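Local coordinates for protein putative glutathionylspermidine synthase (Methylobacillus flagellatus, PDB 3N6X) that is a putative glutathionylspermidine synthase of the circularly permuted ATP-grasp family, so it probably acts as an ATP-dependent ligase, at residues A211-P225 / P267-D279. Residues are numbered along the deposited sequence; the frame is centred on the assembly and turned at random.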
ATOM      1  N   ALA A 211      -4.836   7.108 -21.546  1.00 32.06           N
ATOM      2  CA  ALA A 211      -4.540   6.633 -22.896  1.00 32.25           C
ATOM      3  C   ALA A 211      -3.775   7.738 -23.613  1.00 35.82           C
ATOM      4  O   ALA A 211      -3.948   8.913 -23.272  1.00 35.35           O
ATOM      5  CB  ALA A 211      -5.831   6.334 -23.639  1.00 32.91           C
ATOM      6  N   GLN A 212      -2.896   7.380 -24.559  1.00 32.87           N
ATOM      7  CA  GLN A 212      -2.118   8.388 -25.306  1.00 33.39           C
ATOM      8  C   GLN A 212      -3.032   9.336 -26.141  1.00 40.40           C
ATOM      9  O   GLN A 212      -4.218   9.043 -26.344  1.00 38.80           O
ATOM     10  CB  GLN A 212      -1.043   7.718 -26.181  1.00 34.26           C
ATOM     11  CG  GLN A 212      -0.030   6.889 -25.369  1.00 35.93           C
ATOM     12  CD  GLN A 212       1.142   7.693 -24.823  1.00 42.69           C
ATOM     13  OE1 GLN A 212       1.221   8.927 -24.948  1.00 36.04           O
ATOM     14  NE2 GLN A 212       2.074   7.006 -24.185  1.00 27.93           N
ATOM     15  N   ALA A 213      -2.494  10.506 -26.541  1.00 40.81           N
ATOM     16  CA  ALA A 213      -3.245  11.523 -27.288  1.00 41.67           C
ATOM     17  C   ALA A 213      -3.749  10.970 -28.606  1.00 49.71           C
ATOM     18  O   ALA A 213      -2.982  10.339 -29.343  1.00 50.12           O
ATOM     19  CB  ALA A 213      -2.373  12.746 -27.528  1.00 42.13           C
ATOM     20  N   GLY A 214      -5.055  11.136 -28.853  1.00 48.38           N
ATOM     21  CA  GLY A 214      -5.701  10.648 -30.065  1.00 48.48           C
ATOM     22  C   GLY A 214      -6.636   9.473 -29.848  1.00 53.95           C
ATOM     23  O   GLY A 214      -7.660   9.371 -30.525  1.00 55.43           O
ATOM     24  N   VAL A 215      -6.285   8.568 -28.903  1.00 48.84           N
ATOM     25  CA  VAL A 215      -7.056   7.348 -28.602  1.00 47.48           C
ATOM     26  C   VAL A 215      -8.463   7.687 -28.065  1.00 56.77           C
ATOM     27  O   VAL A 215      -8.591   8.270 -26.988  1.00 56.30           O
ATOM     28  CB  VAL A 215      -6.276   6.404 -27.635  1.00 47.96           C
ATOM     29  CG1 VAL A 215      -7.008   5.084 -27.448  1.00 46.21           C
ATOM     30  CG2 VAL A 215      -4.849   6.168 -28.128  1.00 47.11           C
ATOM     31  N   HIS A 216      -9.513   7.280 -28.797  1.00 58.55           N
ATOM     32  CA  HIS A 216     -10.887   7.607 -28.414  1.00 60.93           C
ATOM     33  C   HIS A 216     -11.544   6.597 -27.481  1.00 62.75           C
ATOM     34  O   HIS A 216     -12.076   6.994 -26.436  1.00 63.49           O
ATOM     35  CB  HIS A 216     -11.753   7.910 -29.646  1.00 63.81           C
ATOM     36  CG  HIS A 216     -11.297   9.125 -30.397  1.00 69.04           C
ATOM     37  ND1 HIS A 216     -11.158  10.362 -29.764  1.00 71.79           N
ATOM     38  CD2 HIS A 216     -10.923   9.251 -31.694  1.00 72.00           C
ATOM     39  CE1 HIS A 216     -10.710  11.192 -30.695  1.00 71.83           C
ATOM     40  NE2 HIS A 216     -10.562  10.573 -31.877  1.00 72.20           N
ATOM     41  N   GLU A 217     -11.529   5.303 -27.845  1.00 55.36           N
ATOM     42  CA  GLU A 217     -12.099   4.266 -26.978  1.00 53.73           C
ATOM     43  C   GLU A 217     -10.985   3.271 -26.612  1.00 50.59           C
ATOM     44  O   GLU A 217     -10.744   2.299 -27.339  1.00 49.93           O
ATOM     45  CB  GLU A 217     -13.311   3.585 -27.639  1.00 55.77           C
ATOM     46  CG  GLU A 217     -14.519   4.510 -27.750  1.00 72.21           C
ATOM     47  CD  GLU A 217     -15.731   3.947 -28.470  1.00105.29           C
ATOM     48  OE1 GLU A 217     -15.572   2.978 -29.250  1.00107.96           O
ATOM     49  OE2 GLU A 217     -16.837   4.503 -28.284  1.00104.04           O
ATOM     50  N   PRO A 218     -10.174   3.609 -25.575  1.00 40.95           N
ATOM     51  CA  PRO A 218      -8.983   2.795 -25.287  1.00 38.41           C
ATOM     52  C   PRO A 218      -9.273   1.382 -24.843  1.00 36.92           C
ATOM     53  O   PRO A 218     -10.207   1.145 -24.091  1.00 35.45           O
ATOM     54  CB  PRO A 218      -8.253   3.593 -24.206  1.00 40.05           C
ATOM     55  CG  PRO A 218      -9.291   4.459 -23.606  1.00 44.56           C
ATOM     56  CD  PRO A 218     -10.275   4.768 -24.662  1.00 40.36           C
ATOM     57  N   THR A 219      -8.473   0.436 -25.340  1.00 31.06           N
ATOM     58  CA  THR A 219      -8.538  -0.943 -24.927  1.00 29.57           C
ATOM     59  C   THR A 219      -7.577  -1.091 -23.745  1.00 30.80           C
ATOM     60  O   THR A 219      -6.417  -0.707 -23.852  1.00 30.58           O
ATOM     61  CB  THR A 219      -8.180  -1.862 -26.109  1.00 35.27           C
ATOM     62  OG1 THR A 219      -9.176  -1.712 -27.122  1.00 39.87           O
ATOM     63  CG2 THR A 219      -8.070  -3.332 -25.703  1.00 27.71           C
ATOM     64  N   VAL A 220      -8.071  -1.607 -22.618  1.00 26.27           N
ATOM     65  CA  VAL A 220      -7.279  -1.774 -21.399  1.00 25.50           C
ATOM     66  C   VAL A 220      -7.138  -3.254 -21.066  1.00 31.74           C
ATOM     67  O   VAL A 220      -8.120  -3.983 -21.101  1.00 33.01           O
ATOM     68  CB  VAL A 220      -7.889  -0.980 -20.200  1.00 27.93           C
ATOM     69  CG1 VAL A 220      -6.971  -1.033 -18.976  1.00 28.33           C
ATOM     70  CG2 VAL A 220      -8.199   0.467 -20.584  1.00 26.74           C
ATOM     71  N   VAL A 221      -5.915  -3.701 -20.759  1.00 28.11           N
ATOM     72  CA  VAL A 221      -5.655  -5.082 -20.346  1.00 27.09           C
ATOM     73  C   VAL A 221      -4.853  -5.072 -19.030  1.00 31.16           C
ATOM     74  O   VAL A 221      -4.255  -4.053 -18.683  1.00 30.85           O
ATOM     75  CB  VAL A 221      -4.935  -5.930 -21.448  1.00 29.72           C
ATOM     76  CG1 VAL A 221      -5.731  -5.956 -22.757  1.00 28.48           C
ATOM     77  CG2 VAL A 221      -3.504  -5.448 -21.681  1.00 29.36           C
ATOM     78  N   LEU A 222      -4.860  -6.190 -18.303  1.00 28.30           N
ATOM     79  CA  LEU A 222      -4.044  -6.343 -17.103  1.00 28.71           C
ATOM     80  C   LEU A 222      -2.939  -7.373 -17.402  1.00 33.22           C
ATOM     81  O   LEU A 222      -3.240  -8.553 -17.616  1.00 32.02           O
ATOM     82  CB  LEU A 222      -4.891  -6.790 -15.894  1.00 28.55           C
ATOM     83  CG  LEU A 222      -4.261  -6.577 -14.481  1.00 32.21           C
ATOM     84  CD1 LEU A 222      -5.325  -6.661 -13.402  1.00 31.62           C
ATOM     85  CD2 LEU A 222      -3.153  -7.601 -14.184  1.00 31.31           C
ATOM     86  N   LEU A 223      -1.665  -6.915 -17.454  1.00 29.96           N
ATOM     87  CA  LEU A 223      -0.527  -7.809 -17.700  1.00 29.59           C
ATOM     88  C   LEU A 223      -0.049  -8.467 -16.385  1.00 31.83           C
ATOM     89  O   LEU A 223       0.395  -7.778 -15.470  1.00 29.33           O
ATOM     90  CB  LEU A 223       0.607  -7.066 -18.423  1.00 29.26           C
ATOM     91  CG  LEU A 223       1.941  -7.790 -18.598  1.00 33.32           C
ATOM     92  CD1 LEU A 223       1.818  -8.991 -19.555  1.00 32.46           C
ATOM     93  CD2 LEU A 223       3.008  -6.831 -19.091  1.00 34.01           C
ATOM     94  N   THR A 224      -0.226  -9.793 -16.283  1.00 29.15           N
ATOM     95  CA  THR A 224       0.135 -10.571 -15.096  1.00 30.06           C
ATOM     96  C   THR A 224       1.358 -11.482 -15.354  1.00 37.32           C
ATOM     97  O   THR A 224       1.511 -12.007 -16.467  1.00 36.80           O
ATOM     98  CB  THR A 224      -1.085 -11.409 -14.606  1.00 31.34           C
ATOM     99  OG1 THR A 224      -0.736 -12.085 -13.401  1.00 30.67           O
ATOM    100  CG2 THR A 224      -1.553 -12.451 -15.644  1.00 27.91           C
ATOM    101  N   PRO A 225       2.210 -11.743 -14.322  1.00 35.79           N
ATOM    102  CA  PRO A 225       3.287 -12.731 -14.512  1.00 36.54           C
ATOM    103  C   PRO A 225       2.727 -14.154 -14.646  1.00 44.73           C
ATOM    104  O   PRO A 225       3.335 -14.991 -15.302  1.00 46.23           O
ATOM    105  CB  PRO A 225       4.152 -12.571 -13.265  1.00 38.08           C
ATOM    106  CG  PRO A 225       3.270 -11.969 -12.251  1.00 42.33           C
ATOM    107  CD  PRO A 225       2.200 -11.197 -12.948  1.00 37.24           C
ATOM    108  N   PRO A 267      -5.347  -9.547 -34.698  1.00 38.58           N
ATOM    109  CA  PRO A 267      -4.689  -8.777 -33.625  1.00 37.49           C
ATOM    110  C   PRO A 267      -5.511  -7.568 -33.178  1.00 39.95           C
ATOM    111  O   PRO A 267      -5.912  -6.760 -34.017  1.00 40.36           O
ATOM    112  CB  PRO A 267      -3.363  -8.347 -34.266  1.00 39.00           C
ATOM    113  CG  PRO A 267      -3.647  -8.320 -35.740  1.00 42.75           C
ATOM    114  CD  PRO A 267      -4.620  -9.431 -35.984  1.00 38.63           C
ATOM    115  N   LYS A 268      -5.749  -7.435 -31.854  1.00 34.08           N
ATOM    116  CA  LYS A 268      -6.472  -6.294 -31.291  1.00 33.29           C
ATOM    117  C   LYS A 268      -5.489  -5.302 -30.616  1.00 35.49           C
ATOM    118  O   LYS A 268      -4.806  -5.681 -29.671  1.00 34.14           O
ATOM    119  CB  LYS A 268      -7.534  -6.775 -30.276  1.00 35.48           C
ATOM    120  CG  LYS A 268      -8.439  -5.647 -29.778  1.00 47.97           C
ATOM    121  CD  LYS A 268      -9.596  -6.163 -28.934  1.00 58.48           C
ATOM    122  CE  LYS A 268     -10.322  -5.046 -28.219  1.00 70.68           C
ATOM    123  NZ  LYS A 268     -10.829  -4.008 -29.164  1.00 81.04           N
ATOM    124  N   ARG A 269      -5.461  -4.031 -31.068  1.00 32.01           N
ATOM    125  CA  ARG A 269      -4.571  -3.029 -30.465  1.00 32.18           C
ATOM    126  C   ARG A 269      -4.854  -2.769 -28.989  1.00 35.05           C
ATOM    127  O   ARG A 269      -6.010  -2.631 -28.591  1.00 34.39           O
ATOM    128  CB  ARG A 269      -4.553  -1.708 -31.246  1.00 31.83           C
ATOM    129  CG  ARG A 269      -3.264  -0.942 -30.997  1.00 41.33           C
ATOM    130  CD  ARG A 269      -3.276   0.441 -31.562  1.00 48.84           C
ATOM    131  NE  ARG A 269      -2.156   1.227 -31.039  1.00 49.62           N
ATOM    132  CZ  ARG A 269      -1.579   2.225 -31.699  1.00 63.70           C
ATOM    133  NH1 ARG A 269      -1.991   2.549 -32.921  1.00 53.77           N
ATOM    134  NH2 ARG A 269      -0.572   2.896 -31.151  1.00 43.42           N
ATOM    135  N   VAL A 270      -3.790  -2.740 -28.176  1.00 30.98           N
ATOM    136  CA  VAL A 270      -3.882  -2.465 -26.740  1.00 30.27           C
ATOM    137  C   VAL A 270      -3.396  -1.049 -26.498  1.00 33.62           C
ATOM    138  O   VAL A 270      -2.300  -0.692 -26.944  1.00 33.23           O
ATOM    139  CB  VAL A 270      -3.089  -3.508 -25.913  1.00 33.93           C
ATOM    140  CG1 VAL A 270      -2.930  -3.056 -24.460  1.00 33.23           C
ATOM    141  CG2 VAL A 270      -3.755  -4.889 -25.989  1.00 33.03           C
ATOM    142  N   ASP A 271      -4.227  -0.215 -25.841  1.00 29.63           N
ATOM    143  CA  ASP A 271      -3.865   1.185 -25.623  1.00 29.36           C
ATOM    144  C   ASP A 271      -3.287   1.457 -24.243  1.00 31.56           C
ATOM    145  O   ASP A 271      -2.406   2.315 -24.108  1.00 30.65           O
ATOM    146  CB  ASP A 271      -5.053   2.108 -25.930  1.00 31.45           C
ATOM    147  CG  ASP A 271      -5.594   1.894 -27.338  1.00 36.67           C
ATOM    148  OD1 ASP A 271      -4.838   2.155 -28.314  1.00 36.12           O
ATOM    149  OD2 ASP A 271      -6.728   1.386 -27.465  1.00 37.50           O
ATOM    150  N   VAL A 272      -3.792   0.750 -23.214  1.00 26.08           N
ATOM    151  CA  VAL A 272      -3.341   0.927 -21.834  1.00 24.61           C
ATOM    152  C   VAL A 272      -3.099  -0.436 -21.200  1.00 30.02           C
ATOM    153  O   VAL A 272      -3.968  -1.308 -21.265  1.00 30.51           O
ATOM    154  CB  VAL A 272      -4.336   1.781 -20.971  1.00 26.21           C
ATOM    155  CG1 VAL A 272      -3.771   2.043 -19.575  1.00 24.82           C
ATOM    156  CG2 VAL A 272      -4.702   3.098 -21.665  1.00 25.30           C
ATOM    157  N   ILE A 273      -1.927  -0.617 -20.572  1.00 26.70           N
ATOM    158  CA  ILE A 273      -1.606  -1.853 -19.851  1.00 26.58           C
ATOM    159  C   ILE A 273      -1.467  -1.549 -18.366  1.00 30.52           C
ATOM    160  O   ILE A 273      -0.587  -0.768 -17.965  1.00 29.13           O
ATOM    161  CB  ILE A 273      -0.314  -2.537 -20.394  1.00 28.97           C
ATOM    162  CG1 ILE A 273      -0.478  -2.994 -21.853  1.00 28.30           C
ATOM    163  CG2 ILE A 273       0.107  -3.704 -19.483  1.00 29.44           C
ATOM    164  CD1 ILE A 273       0.881  -3.192 -22.603  1.00 27.64           C
ATOM    165  N   TYR A 274      -2.325  -2.156 -17.553  1.00 26.66           N
ATOM    166  CA  TYR A 274      -2.211  -2.076 -16.115  1.00 25.92           C
ATOM    167  C   TYR A 274      -1.217  -3.163 -15.761  1.00 30.48           C
ATOM    168  O   TYR A 274      -1.543  -4.346 -15.842  1.00 27.74           O
ATOM    169  CB  TYR A 274      -3.597  -2.302 -15.463  1.00 26.72           C
ATOM    170  CG  TYR A 274      -3.609  -2.470 -13.954  1.00 27.11           C
ATOM    171  CD1 TYR A 274      -2.641  -1.866 -13.155  1.00 29.13           C
ATOM    172  CD2 TYR A 274      -4.662  -3.119 -13.319  1.00 27.31           C
ATOM    173  CE1 TYR A 274      -2.642  -2.028 -11.769  1.00 29.69           C
ATOM    174  CE2 TYR A 274      -4.694  -3.259 -11.930  1.00 27.99           C
ATOM    175  CZ  TYR A 274      -3.675  -2.723 -11.159  1.00 36.14           C
ATOM    176  OH  TYR A 274      -3.698  -2.870  -9.787  1.00 35.22           O
ATOM    177  N   ARG A 275       0.056  -2.776 -15.566  1.00 31.70           N
ATOM    178  CA  ARG A 275       1.105  -3.777 -15.346  1.00 32.67           C
ATOM    179  C   ARG A 275       1.225  -4.234 -13.906  1.00 36.58           C
ATOM    180  O   ARG A 275       1.361  -3.409 -12.996  1.00 36.14           O
ATOM    181  CB  ARG A 275       2.481  -3.340 -15.940  1.00 33.93           C
ATOM    182  CG  ARG A 275       3.063  -2.064 -15.359  1.00 41.43           C
ATOM    183  CD  ARG A 275       4.546  -2.194 -15.066  1.00 44.89           C
ATOM    184  NE  ARG A 275       5.068  -0.994 -14.406  1.00 43.90           N
ATOM    185  CZ  ARG A 275       5.572  -0.980 -13.173  1.00 62.09           C
ATOM    186  NH1 ARG A 275       5.672  -2.106 -12.476  1.00 45.28           N
ATOM    187  NH2 ARG A 275       6.004   0.158 -12.636  1.00 51.70           N
ATOM    188  N   ARG A 276       1.149  -5.549 -13.691  1.00 32.29           N
ATOM    189  CA  ARG A 276       1.357  -6.124 -12.370  1.00 31.50           C
ATOM    190  C   ARG A 276       2.632  -6.977 -12.390  1.00 35.25           C
ATOM    191  O   ARG A 276       2.752  -7.973 -11.679  1.00 35.63           O
ATOM    192  CB  ARG A 276       0.109  -6.892 -11.876  1.00 29.02           C
ATOM    193  CG  ARG A 276      -1.107  -5.977 -11.579  1.00 29.06           C
ATOM    194  CD  ARG A 276      -0.885  -5.007 -10.404  1.00 32.51           C
ATOM    195  NE  ARG A 276      -0.714  -5.717  -9.131  1.00 32.96           N
ATOM    196  CZ  ARG A 276      -1.692  -5.930  -8.259  1.00 41.38           C
ATOM    197  NH1 ARG A 276      -2.907  -5.443  -8.483  1.00 31.60           N
ATOM    198  NH2 ARG A 276      -1.463  -6.622  -7.152  1.00 26.08           N
ATOM    199  N   ILE A 277       3.581  -6.559 -13.221  1.00 32.46           N
ATOM    200  CA  ILE A 277       4.904  -7.166 -13.370  1.00 33.50           C
ATOM    201  C   ILE A 277       5.943  -6.075 -13.061  1.00 40.31           C
ATOM    202  O   ILE A 277       5.701  -4.913 -13.381  1.00 40.60           O
ATOM    203  CB  ILE A 277       5.074  -7.724 -14.825  1.00 36.35           C
ATOM    204  CG1 ILE A 277       4.067  -8.860 -15.106  1.00 36.40           C
ATOM    205  CG2 ILE A 277       6.493  -8.178 -15.082  1.00 38.21           C
ATOM    206  CD1 ILE A 277       4.222  -9.544 -16.421  1.00 44.48           C
ATOM    207  N   ASP A 278       7.087  -6.436 -12.437  1.00 37.91           N
ATOM    208  CA  ASP A 278       8.151  -5.461 -12.153  1.00 38.05           C
ATOM    209  C   ASP A 278       8.784  -4.968 -13.440  1.00 41.70           C
ATOM    210  O   ASP A 278       8.859  -5.726 -14.412  1.00 40.81           O
ATOM    211  CB  ASP A 278       9.228  -6.083 -11.259  1.00 41.04           C
ATOM    212  CG  ASP A 278       8.805  -6.285  -9.817  1.00 62.78           C
ATOM    213  OD1 ASP A 278       8.141  -5.372  -9.254  1.00 65.00           O
ATOM    214  OD2 ASP A 278       9.202  -7.313  -9.223  1.00 72.70           O
ATOM    215  N   ASP A 279       9.265  -3.697 -13.448  1.00 39.62           N
ATOM    216  CA  ASP A 279       9.978  -3.076 -14.587  1.00 41.05           C
ATOM    217  C   ASP A 279      10.952  -4.032 -15.222  1.00 46.15           C
ATOM    218  O   ASP A 279      10.973  -4.175 -16.432  1.00 46.96           O
ATOM    219  CB  ASP A 279      10.784  -1.843 -14.107  1.00 44.00           C
ATOM    220  CG  ASP A 279       9.963  -0.623 -13.828  1.00 51.89           C
ATOM    221  OD1 ASP A 279       8.752  -0.646 -14.124  1.00 53.37           O
ATOM    222  OD2 ASP A 279      10.534   0.372 -13.343  1.00 54.52           O
TER
HETATM  223  O   HOH W   1      -2.629   4.764 -25.442  1.00 28.09           O
HETATM  224  O   HOH W   2      -8.325  -1.768 -29.745  1.00 55.49           O
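Val220–Leu223 pairs in parallel with Val272–Arg275, the short strand axes 4.7 Å apart and inclined at 28°, and the backbone bonds follow the zigzag expected of parallel strands: Val221 N donates to Val272 O and Val221 O accepts from Tyr274 N, then Leu223 N donates to Tyr274 O and Leu223 O accepts from Arg276 N, just past the strand. At the start of the ladder Thr219 O is shared by two donors, Asp271 N (3.0 Å) and Val272 N. Asp271, where the longer strand 268–275 is interrupted, also returns a bond through its side chain: with CG beside its own backbone N (chi1 -55°), OD2 receives Thr219 N at 2.9 Å, nearly straight (170°), on its anti lone pair. Val215 CG1 packs against the same carboxylate, 3.5 Å from Asp271 CG. A water joins Thr219 OG1 to Arg269 O, tying the hydroxyl to the strand before the break.

Successive residues then face opposite sides of the sheet. On one, Val220 lies alongside Val272, and Leu222 runs beside Tyr274; Leu222 CD1 meets Tyr274 CD2 obliquely at 3.6 Å, while Leu222 CD2 touches Arg276 CG. The Arg276 chain, bent at chi2 and chi3, folds back so that NH1 bonds Tyr274 OH at 3.0 Å. On the other side, Val221 CG2 meets Val270 CG1 tip to tip at 3.7 Å, and Leu223 packs on Ile273 CG2 and, through CG, on Ile277 CD1. Ile277 CG1 continues this apolar run to Pro225.

Helix 199–209 packs over the face carrying Val220 and Tyr274, and helix 232–242 meets Leu222 and supplies Glu234, a salt-bridge partner of Arg276. Strand 220–223 leads through helix 232–242 into the adjacent parallel strand 245–247, a beta-alpha-beta unit, and on its other side strand 268–275 extends the parallel pairing to strand 308–310.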